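Long-range contacts in 1,4-dihydroxy-2-naphthoyl-CoA hydrolase (Escherichia coli, PDB 1VH5), which hydrolyses 1,4-dihydroxy-2-naphthoyl-CoA to 1,4-dihydroxy-2-naphthoate and CoA in menaquinone biosynthesis, and also cleaves a wide range of other acyl-CoA thioesters: residues T37-M42 with R101-P106; H91-R96 with K124-C129; Q114-E119 with L133-L138. All blocks are in the same frame, centred on the assembly; numbering follows the deposited sequence.

Interaction 1 of 3, residues T37-M42 with R101-P106; sequences TLEATM and RGVCKP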
loop_
_atom_site.group_PDB
_atom_site.type_symbol
_atom_site.label_atom_id
_atom_site.label_comp_id
_atom_site.label_asym_id
_atom_site.label_seq_id
_atom_site.Cartn_x
_atom_site.Cartn_y
_atom_site.Cartn_z
ATOM N N THR A 37 -14.190 -13.931 -9.679
ATOM C CA THR A 37 -13.011 -13.067 -9.729
ATOM C C THR A 37 -13.448 -11.636 -9.887
ATOM O O THR A 37 -14.536 -11.353 -10.374
ATOM C CB THR A 37 -12.030 -13.415 -10.849
ATOM O OG1 THR A 37 -12.681 -13.308 -12.114
ATOM C CG2 THR A 37 -11.567 -14.873 -10.779
ATOM N N LEU A 38 -12.584 -10.716 -9.460
ATOM C CA LEU A 38 -12.838 -9.287 -9.643
ATOM C C LEU A 38 -11.566 -8.631 -10.186
ATOM O O LEU A 38 -10.480 -8.886 -9.663
ATOM C CB LEU A 38 -13.318 -8.675 -8.332
ATOM C CG LEU A 38 -13.795 -7.230 -8.322
ATOM C CD1 LEU A 38 -15.006 -6.998 -9.248
ATOM C CD2 LEU A 38 -14.098 -6.810 -6.900
ATOM N N GLU A 39 -11.658 -7.829 -11.256
ATOM C CA GLU A 39 -10.470 -7.176 -11.817
ATOM C C GLU A 39 -10.635 -5.668 -11.848
ATOM O O GLU A 39 -11.721 -5.133 -12.124
ATOM C CB GLU A 39 -10.171 -7.620 -13.259
ATOM C CG GLU A 39 -10.139 -9.118 -13.455
ATOM C CD GLU A 39 -9.881 -9.543 -14.891
ATOM O OE1 GLU A 39 -9.756 -8.662 -15.782
ATOM O OE2 GLU A 39 -9.790 -10.775 -15.117
ATOM N N ALA A 40 -9.526 -4.979 -11.554
ATOM C CA ALA A 40 -9.469 -3.533 -11.688
ATOM C C ALA A 40 -8.110 -3.118 -12.225
ATOM O O ALA A 40 -7.104 -3.810 -11.999
ATOM C CB ALA A 40 -9.744 -2.871 -10.394
ATOM N N THR A 41 -8.061 -1.976 -12.913
ATOM C CA THR A 41 -6.779 -1.444 -13.378
ATOM C C THR A 41 -6.431 -0.114 -12.714
ATOM O O THR A 41 -7.246 0.534 -12.116
ATOM C CB THR A 41 -6.755 -1.254 -14.902
ATOM O OG1 THR A 41 -7.755 -0.283 -15.261
ATOM C CG2 THR A 41 -7.068 -2.553 -15.635
ATOM N N MET A 42 -5.162 0.268 -12.848
ATOM C CA MET A 42 -4.612 1.488 -12.252
ATOM C C MET A 42 -3.475 1.979 -13.121
ATOM O O MET A 42 -2.660 1.184 -13.580
ATOM C CB MET A 42 -4.089 1.200 -10.841
ATOM C CG MET A 42 -3.468 2.382 -10.063
ATOM S SD MET A 42 -2.857 1.908 -8.449
ATOM C CE MET A 42 -1.546 0.945 -8.932
ATOM N N ARG A 101 -3.020 -4.306 -14.003
ATOM C CA ARG A 101 -4.309 -4.945 -13.731
ATOM C C ARG A 101 -4.220 -5.886 -12.534
ATOM O O ARG A 101 -3.393 -6.799 -12.540
ATOM C CB ARG A 101 -4.780 -5.714 -14.956
ATOM C CG ARG A 101 -6.167 -6.401 -14.782
ATOM C CD ARG A 101 -6.555 -7.263 -16.001
ATOM N NE ARG A 101 -6.708 -6.410 -17.165
ATOM C CZ ARG A 101 -7.861 -5.916 -17.571
ATOM N NH1 ARG A 101 -7.882 -5.085 -18.611
ATOM N NH2 ARG A 101 -8.984 -6.227 -16.936
ATOM N N GLY A 102 -5.066 -5.665 -11.539
ATOM C CA GLY A 102 -5.182 -6.618 -10.445
ATOM C C GLY A 102 -6.312 -7.597 -10.686
ATOM O O GLY A 102 -7.420 -7.198 -11.087
ATOM N N VAL A 103 -6.011 -8.857 -10.414
ATOM C CA VAL A 103 -6.953 -9.953 -10.599
ATOM C C VAL A 103 -7.102 -10.601 -9.220
ATOM O O VAL A 103 -6.125 -11.120 -8.685
ATOM C CB VAL A 103 -6.426 -11.036 -11.616
ATOM C CG1 VAL A 103 -7.437 -12.134 -11.782
ATOM C CG2 VAL A 103 -6.084 -10.409 -12.994
ATOM N N CYS A 104 -8.303 -10.538 -8.653
ATOM C CA CYS A 104 -8.525 -10.962 -7.270
ATOM C C CYS A 104 -9.399 -12.217 -7.286
ATOM O O CYS A 104 -10.457 -12.226 -7.945
ATOM C CB CYS A 104 -9.253 -9.814 -6.552
ATOM S SG CYS A 104 -9.765 -10.143 -4.854
ATOM N N LYS A 105 -8.976 -13.250 -6.562
ATOM C CA LYS A 105 -9.753 -14.495 -6.429
ATOM C C LYS A 105 -9.773 -14.899 -4.926
ATOM O O LYS A 105 -8.853 -14.581 -4.187
ATOM C CB LYS A 105 -9.120 -15.618 -7.265
ATOM C CG LYS A 105 -7.931 -16.318 -6.608
ATOM C CD LYS A 105 -7.484 -17.491 -7.473
ATOM C CE LYS A 105 -6.343 -18.242 -6.800
ATOM N NZ LYS A 105 -5.809 -19.351 -7.651
ATOM N N PRO A 106 -10.802 -15.591 -4.464
ATOM C CA PRO A 106 -10.837 -16.009 -3.061
ATOM C C PRO A 106 -9.920 -17.206 -2.788
ATOM O O PRO A 106 -9.830 -18.126 -3.611
ATOM C CB PRO A 106 -12.298 -16.403 -2.854
ATOM C CG PRO A 106 -12.701 -16.952 -4.192
ATOM C CD PRO A 106 -12.007 -16.042 -5.201
#
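Leu38 and Cys104 form a hydrogen-bonded pair on two nearly antiparallel strands: Leu38 N reaches Cys104 O at 3.0 Å and Cys104 N returns to Leu38 O at 2.9 Å. Ala40 and Gly102 repeat the pattern two residues on, with Gly102 N at 2.8 Å from Ala40 O. Between them, at the non-hydrogen-bonded pair of Glu39 and Val103, Glu39 CA approaches Gly102 O at 3.1 Å as a CA-H...O contact. Leu38, Ala40 and Cys104 are buried against the helix 57-74, which they meet through Val70 and Ile67, the arrangement of the HotDog fold, in which an antiparallel sheet wraps round a long central helix. On the other face Glu39, Val103 and Arg101 are partly exposed, and a salt bridge links Glu39 OE1 to Arg101 NH2 at 2.8 Å, bent to 133° at the hydrogen; the carboxylate and guanidinium planes stand 75° apart. A turn at chi3 (-64°) directs NE out of the otherwise extended Arg101 chain, and CG2 of the buried Thr41 covers one guanidinium face, 3.9 Å above its centre. An alanine in place of Arg101 would probably leave the Glu39 carboxylate without this cationic mate and take the guanidinium away from the Thr41 methyl. Thr41 OG1 turns to neighbours of its own, hydrogen bonding to Glu31 and Arg99. Toward the far end only the side chains part: Thr37 CA still meets Cys104 O at 3.2 Å, but Thr37 CG2 comes no nearer than 4.3 Å to Lys105 CB, and the Lys105 chain leads away.

Interaction 2 of 3, residues H91-R96 with K124-C129; sequences HVRSAR and KGRLCC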
loop_
_atom_site.group_PDB
_atom_site.type_symbol
_atom_site.label_atom_id
_atom_site.label_comp_id
_atom_site.label_asym_id
_atom_site.label_seq_id
_atom_site.Cartn_x
_atom_site.Cartn_y
_atom_site.Cartn_z
ATOM N N HIS A 91 6.957 -7.979 -4.434
ATOM C CA HIS A 91 7.140 -7.154 -5.637
ATOM C C HIS A 91 8.129 -7.872 -6.544
ATOM O O HIS A 91 9.319 -7.967 -6.236
ATOM C CB HIS A 91 7.739 -5.796 -5.210
ATOM C CG HIS A 91 6.885 -5.027 -4.247
ATOM N ND1 HIS A 91 5.557 -4.739 -4.489
ATOM C CD2 HIS A 91 7.188 -4.461 -3.054
ATOM C CE1 HIS A 91 5.066 -4.049 -3.474
ATOM N NE2 HIS A 91 6.043 -3.853 -2.600
ATOM N N VAL A 92 7.635 -8.444 -7.638
ATOM C CA VAL A 92 8.487 -9.307 -8.474
ATOM C C VAL A 92 8.985 -8.703 -9.759
ATOM O O VAL A 92 9.990 -9.169 -10.305
ATOM C CB VAL A 92 7.903 -10.691 -8.735
ATOM C CG1 VAL A 92 7.836 -11.487 -7.430
ATOM C CG2 VAL A 92 6.565 -10.594 -9.381
ATOM N N ARG A 93 8.298 -7.677 -10.249
ATOM C CA ARG A 93 8.739 -6.993 -11.455
ATOM C C ARG A 93 8.258 -5.552 -11.405
ATOM O O ARG A 93 7.142 -5.274 -10.951
ATOM C CB ARG A 93 8.168 -7.705 -12.683
ATOM C CG ARG A 93 8.469 -7.017 -14.049
ATOM C CD ARG A 93 7.798 -7.695 -15.243
ATOM N NE ARG A 93 8.387 -8.989 -15.576
ATOM C CZ ARG A 93 9.441 -9.149 -16.377
ATOM N NH1 ARG A 93 9.901 -10.367 -16.620
ATOM N NH2 ARG A 93 10.040 -8.095 -16.915
ATOM N N SER A 94 9.099 -4.632 -11.858
ATOM C CA SER A 94 8.713 -3.226 -11.925
ATOM C C SER A 94 7.807 -2.951 -13.099
ATOM O O SER A 94 7.701 -3.759 -14.032
ATOM C CB SER A 94 9.964 -2.359 -11.996
ATOM O OG SER A 94 10.639 -2.587 -13.227
ATOM N N ALA A 95 7.093 -1.835 -13.031
ATOM C CA ALA A 95 6.285 -1.366 -14.162
ATOM C C ALA A 95 6.558 0.132 -14.320
ATOM O O ALA A 95 6.863 0.806 -13.344
ATOM C CB ALA A 95 4.819 -1.625 -13.922
ATOM N N ARG A 96 6.454 0.656 -15.538
ATOM C CA ARG A 96 6.860 2.035 -15.760
ATOM C C ARG A 96 5.885 2.845 -16.585
ATOM O O ARG A 96 6.033 4.057 -16.680
ATOM C CB ARG A 96 8.251 2.086 -16.400
ATOM C CG ARG A 96 8.274 1.739 -17.909
ATOM C CD ARG A 96 8.198 2.981 -18.788
ATOM N NE ARG A 96 8.916 2.893 -20.061
ATOM C CZ ARG A 96 8.884 3.850 -20.985
ATOM N NH1 ARG A 96 9.554 3.707 -22.123
ATOM N NH2 ARG A 96 8.178 4.960 -20.768
ATOM N N LYS A 124 1.657 -6.337 -20.661
ATOM C CA LYS A 124 2.137 -7.511 -21.373
ATOM C C LYS A 124 1.792 -8.824 -20.673
ATOM O O LYS A 124 2.246 -9.891 -21.097
ATOM C CB LYS A 124 3.655 -7.422 -21.603
ATOM C CG LYS A 124 4.056 -6.420 -22.700
ATOM C CD LYS A 124 5.579 -6.273 -22.819
ATOM C CE LYS A 124 5.952 -5.069 -23.699
ATOM N NZ LYS A 124 7.399 -4.703 -23.601
ATOM N N GLY A 125 1.032 -8.746 -19.574
ATOM C CA GLY A 125 0.584 -9.933 -18.878
ATOM C C GLY A 125 1.625 -10.497 -17.924
ATOM O O GLY A 125 1.496 -11.622 -17.440
ATOM N N ARG A 126 2.683 -9.732 -17.659
ATOM C CA ARG A 126 3.723 -10.189 -16.729
ATOM C C ARG A 126 3.363 -9.847 -15.279
ATOM O O ARG A 126 2.949 -8.734 -14.958
ATOM C CB ARG A 126 5.058 -9.565 -17.096
ATOM C CG ARG A 126 5.343 -9.719 -18.599
ATOM C CD ARG A 126 6.667 -9.149 -18.988
ATOM N NE ARG A 126 6.667 -7.694 -18.890
ATOM C CZ ARG A 126 7.560 -6.899 -19.468
ATOM N NH1 ARG A 126 7.457 -5.594 -19.308
ATOM N NH2 ARG A 126 8.560 -7.406 -20.196
ATOM N N LEU A 127 3.533 -10.823 -14.403
ATOM C CA LEU A 127 3.274 -10.628 -12.980
ATOM C C LEU A 127 4.235 -9.614 -12.401
ATOM O O LEU A 127 5.453 -9.737 -12.559
ATOM C CB LEU A 127 3.444 -11.947 -12.254
ATOM C CG LEU A 127 3.126 -11.948 -10.756
ATOM C CD1 LEU A 127 1.640 -11.713 -10.501
ATOM C CD2 LEU A 127 3.619 -13.257 -10.129
ATOM N N CYS A 128 3.684 -8.601 -11.758
ATOM C CA CYS A 128 4.523 -7.598 -11.123
ATOM C C CYS A 128 4.429 -7.641 -9.597
ATOM O O CYS A 128 5.360 -7.257 -8.909
ATOM C CB CYS A 128 4.107 -6.193 -11.571
ATOM S SG CYS A 128 4.476 -5.901 -13.326
ATOM N N CYS A 129 3.274 -8.022 -9.055
ATOM C CA CYS A 129 3.123 -8.054 -7.602
ATOM C C CYS A 129 2.134 -9.187 -7.267
ATOM O O CYS A 129 1.112 -9.329 -7.931
ATOM C CB CYS A 129 2.592 -6.698 -7.107
ATOM S SG CYS A 129 2.293 -6.577 -5.312
HETATM O O HOH W 1 7.168 -11.254 -14.015
HETATM O O HOH W 2 6.499 -4.033 -16.461
#
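A classic beta bulge, in which Cys128 and Cys129 together stand opposite the single residue Ile120, meets the substrate-binding segment His91-Ser94 where strand 81-91 of the HotDog sheet gives way to a loop. The bulge presents one carbonyl to two donors: Cys128 O accepts from Val92 N at 2.9 Å and from Arg93 N at 3.3 Å. Both come from the same face of the carbonyl plane, Val92 N well above it at 43°, so one acceptor takes both N-H groups at the start of the loop. Next to it His91 and Cys129 form a non-hydrogen-bonded pair in which Cys129 SG lies obliquely to the imidazole, 3.8 Å from His91 ND1. The other ring nitrogen, His91 NE2, hydrogen bonds to Glu65 of the second subunit, the inferred catalytic residue, which places this corner at the dimer interface. Farther out, Val92 CG2 packs on Leu127 CG, and the guanidinium groups of Arg93 and Arg126 stack offset, with planes only 7° apart: Arg126 CD lies over the centre of the Arg93 group and Arg93 NH2 above the rim of the Arg126 group. Asp122 forms a salt bridge with Arg126 NE and would probably offset part of the repulsion between the two like charges. One water in the plane of the Arg93 guanidinium joins the strand to the loop, accepting from Arg93 NE at 3.0 Å and donating to Leu127 O at 2.7 Å.

Interaction 3 of 3, residues Q114-E119 with L133-L138; sequences QVWQIE and LTTAIL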
loop_
_atom_site.group_PDB
_atom_site.type_symbol
_atom_site.label_atom_id
_atom_site.label_comp_id
_atom_site.label_asym_id
_atom_site.label_seq_id
_atom_site.Cartn_x
_atom_site.Cartn_y
_atom_site.Cartn_z
ATOM N N GLN A 114 -12.077 -13.979 5.713
ATOM C CA GLN A 114 -11.857 -14.281 4.304
ATOM C C GLN A 114 -10.376 -14.094 4.010
ATOM O O GLN A 114 -9.684 -13.305 4.674
ATOM C CB GLN A 114 -12.655 -13.341 3.378
ATOM C CG GLN A 114 -14.107 -13.183 3.753
ATOM C CD GLN A 114 -14.729 -12.000 3.057
ATOM O OE1 GLN A 114 -14.060 -10.987 2.791
ATOM N NE2 GLN A 114 -16.041 -12.099 2.774
ATOM N N VAL A 115 -9.910 -14.790 2.994
ATOM C CA VAL A 115 -8.583 -14.542 2.457
ATOM C C VAL A 115 -8.694 -14.415 0.952
ATOM O O VAL A 115 -9.305 -15.264 0.292
ATOM C CB VAL A 115 -7.604 -15.677 2.818
ATOM C CG1 VAL A 115 -6.166 -15.422 2.235
ATOM C CG2 VAL A 115 -7.575 -15.891 4.350
ATOM N N TRP A 116 -8.120 -13.328 0.426
ATOM C CA TRP A 116 -8.176 -12.995 -0.989
ATOM C C TRP A 116 -6.753 -13.001 -1.538
ATOM O O TRP A 116 -5.829 -12.513 -0.858
ATOM C CB TRP A 116 -8.787 -11.592 -1.135
ATOM C CG TRP A 116 -10.233 -11.551 -0.770
ATOM C CD1 TRP A 116 -10.785 -11.223 0.420
ATOM C CD2 TRP A 116 -11.305 -11.991 -1.598
ATOM N NE1 TRP A 116 -12.162 -11.354 0.374
ATOM C CE2 TRP A 116 -12.496 -11.859 -0.853
ATOM C CE3 TRP A 116 -11.375 -12.485 -2.913
ATOM C CZ2 TRP A 116 -13.755 -12.173 -1.379
ATOM C CZ3 TRP A 116 -12.640 -12.790 -3.451
ATOM C CH2 TRP A 116 -13.807 -12.629 -2.671
ATOM N N GLN A 117 -6.573 -13.514 -2.755
ATOM C CA GLN A 117 -5.291 -13.414 -3.450
ATOM C C GLN A 117 -5.469 -12.401 -4.580
ATOM O O GLN A 117 -6.401 -12.509 -5.412
ATOM C CB GLN A 117 -4.887 -14.762 -3.991
ATOM C CG GLN A 117 -3.482 -14.817 -4.662
ATOM C CD GLN A 117 -3.041 -16.268 -4.820
ATOM O OE1 GLN A 117 -2.586 -16.901 -3.871
ATOM N NE2 GLN A 117 -3.239 -16.803 -5.982
ATOM N N ILE A 118 -4.582 -11.402 -4.639
ATOM C CA ILE A 118 -4.636 -10.461 -5.736
ATOM C C ILE A 118 -3.281 -10.469 -6.446
ATOM O O ILE A 118 -2.236 -10.182 -5.835
ATOM C CB ILE A 118 -4.982 -9.026 -5.304
ATOM C CG1 ILE A 118 -6.221 -8.960 -4.392
ATOM C CG2 ILE A 118 -5.130 -8.175 -6.597
ATOM C CD1 ILE A 118 -5.917 -9.184 -2.900
ATOM N N GLU A 119 -3.300 -10.791 -7.746
ATOM C CA GLU A 119 -2.090 -10.742 -8.556
ATOM C C GLU A 119 -2.197 -9.532 -9.479
ATOM O O GLU A 119 -3.267 -9.262 -10.052
ATOM C CB GLU A 119 -1.916 -12.036 -9.361
ATOM C CG GLU A 119 -1.560 -13.270 -8.527
ATOM C CD GLU A 119 -1.414 -14.539 -9.379
ATOM O OE1 GLU A 119 -2.175 -14.715 -10.370
ATOM O OE2 GLU A 119 -0.538 -15.381 -9.068
ATOM N N LEU A 133 -4.760 -10.677 1.113
ATOM C CA LEU A 133 -5.475 -9.861 2.072
ATOM C C LEU A 133 -6.325 -10.766 2.925
ATOM O O LEU A 133 -7.068 -11.597 2.393
ATOM C CB LEU A 133 -6.370 -8.860 1.301
ATOM C CG LEU A 133 -7.321 -8.026 2.168
ATOM C CD1 LEU A 133 -6.620 -7.022 3.094
ATOM C CD2 LEU A 133 -8.444 -7.341 1.305
ATOM N N THR A 134 -6.212 -10.616 4.244
ATOM C CA THR A 134 -7.086 -11.274 5.199
ATOM C C THR A 134 -8.071 -10.283 5.758
ATOM O O THR A 134 -7.638 -9.227 6.231
ATOM C CB THR A 134 -6.237 -11.909 6.321
ATOM O OG1 THR A 134 -5.327 -12.856 5.751
ATOM C CG2 THR A 134 -7.112 -12.670 7.338
ATOM N N THR A 135 -9.370 -10.631 5.742
ATOM C CA THR A 135 -10.410 -9.770 6.330
ATOM C C THR A 135 -11.161 -10.506 7.402
ATOM O O THR A 135 -11.196 -11.739 7.430
ATOM C CB THR A 135 -11.439 -9.367 5.275
ATOM O OG1 THR A 135 -12.125 -10.555 4.826
ATOM C CG2 THR A 135 -10.783 -8.716 4.059
ATOM N N ALA A 136 -11.748 -9.729 8.288
ATOM C CA ALA A 136 -12.754 -10.250 9.224
ATOM C C ALA A 136 -14.138 -9.774 8.803
ATOM O O ALA A 136 -14.312 -8.638 8.361
ATOM C CB ALA A 136 -12.464 -9.793 10.629
ATOM N N ILE A 137 -15.118 -10.654 8.975
ATOM C CA ILE A 137 -16.502 -10.279 8.737
ATOM C C ILE A 137 -17.101 -9.690 10.011
ATOM O O ILE A 137 -16.905 -10.232 11.092
ATOM C CB ILE A 137 -17.251 -11.494 8.243
ATOM C CG1 ILE A 137 -16.659 -11.946 6.876
ATOM C CG2 ILE A 137 -18.782 -11.183 8.096
ATOM C CD1 ILE A 137 -17.052 -13.324 6.426
ATOM N N LEU A 138 -17.774 -8.543 9.875
ATOM C CA LEU A 138 -18.429 -7.860 10.995
ATOM C C LEU A 138 -19.935 -7.874 10.785
ATOM O O LEU A 138 -20.430 -7.607 9.662
ATOM C CB LEU A 138 -17.922 -6.427 11.077
ATOM C CG LEU A 138 -16.503 -6.277 11.654
ATOM C CD1 LEU A 138 -16.258 -4.872 12.116
ATOM C CD2 LEU A 138 -16.225 -7.231 12.800
#
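Gln114 and Thr135 are joined through both backbone and side chain. Gln114 N donates to Thr135 O at 3.0 Å, Thr135 N donates to Gln114 O at 2.9 Å, and the Thr135 hydroxyl donates from OG1 to Gln114 OE1 at 2.8 Å. That amide oxygen has a second donor, Trp116 NE1 at 3.1 Å, on a nearly straight bond of 169° that lies in the indole plane; the donor stands well above the Gln114 amide plane. The two donors reach OE1 from opposite faces of that plane, clamping it between them, and Gln114 NE2 is satisfied by Gly72 O. Both polar ends of this buried amide therefore have partners, which fixes its rotation. With chi1 at 64°, Thr135 OG1 sits between its own backbone N and carbonyl carbon, on the side of the Gln114 chain. Two residues along, Trp116 N to Leu133 O at 2.8 Å and Leu133 N to Trp116 O complete the second hydrogen-bonded pair. Ile118 CD1 rests on Leu133 CB at 4.2 Å. This hairpin of strands 113-121 and 127-138 is tied by the Gly72 bond to helix 57-74 and lies between strand 99-106, whose Cys104 and Pro106 touch Trp116, and strand 81-91, whose Ile87 meets Leu133.

From the N terminus, segment 37-42 pairs in interaction 1 with 101-106, closing a long loop that contains the helix 57-74 and strand 81-91. Segment 91-96 lies inside that loop, but its partner 124-129 lies beyond it, so interactions 1 and 2 cross. Interaction 3 opens only after interaction 1 has closed, and it crosses interaction 2 because 114-119 lies between 91-96 and 124-129 while 133-138 lies beyond. All three belong to one antiparallel sheet: strand 99-106 of interaction 1 lies beside strand 113-121 of interaction 3, and strand 127-138 carries both interactions 2 and 3, whose centres are about 22 Å apart. Packing of Leu127 on Glu119 joins those two.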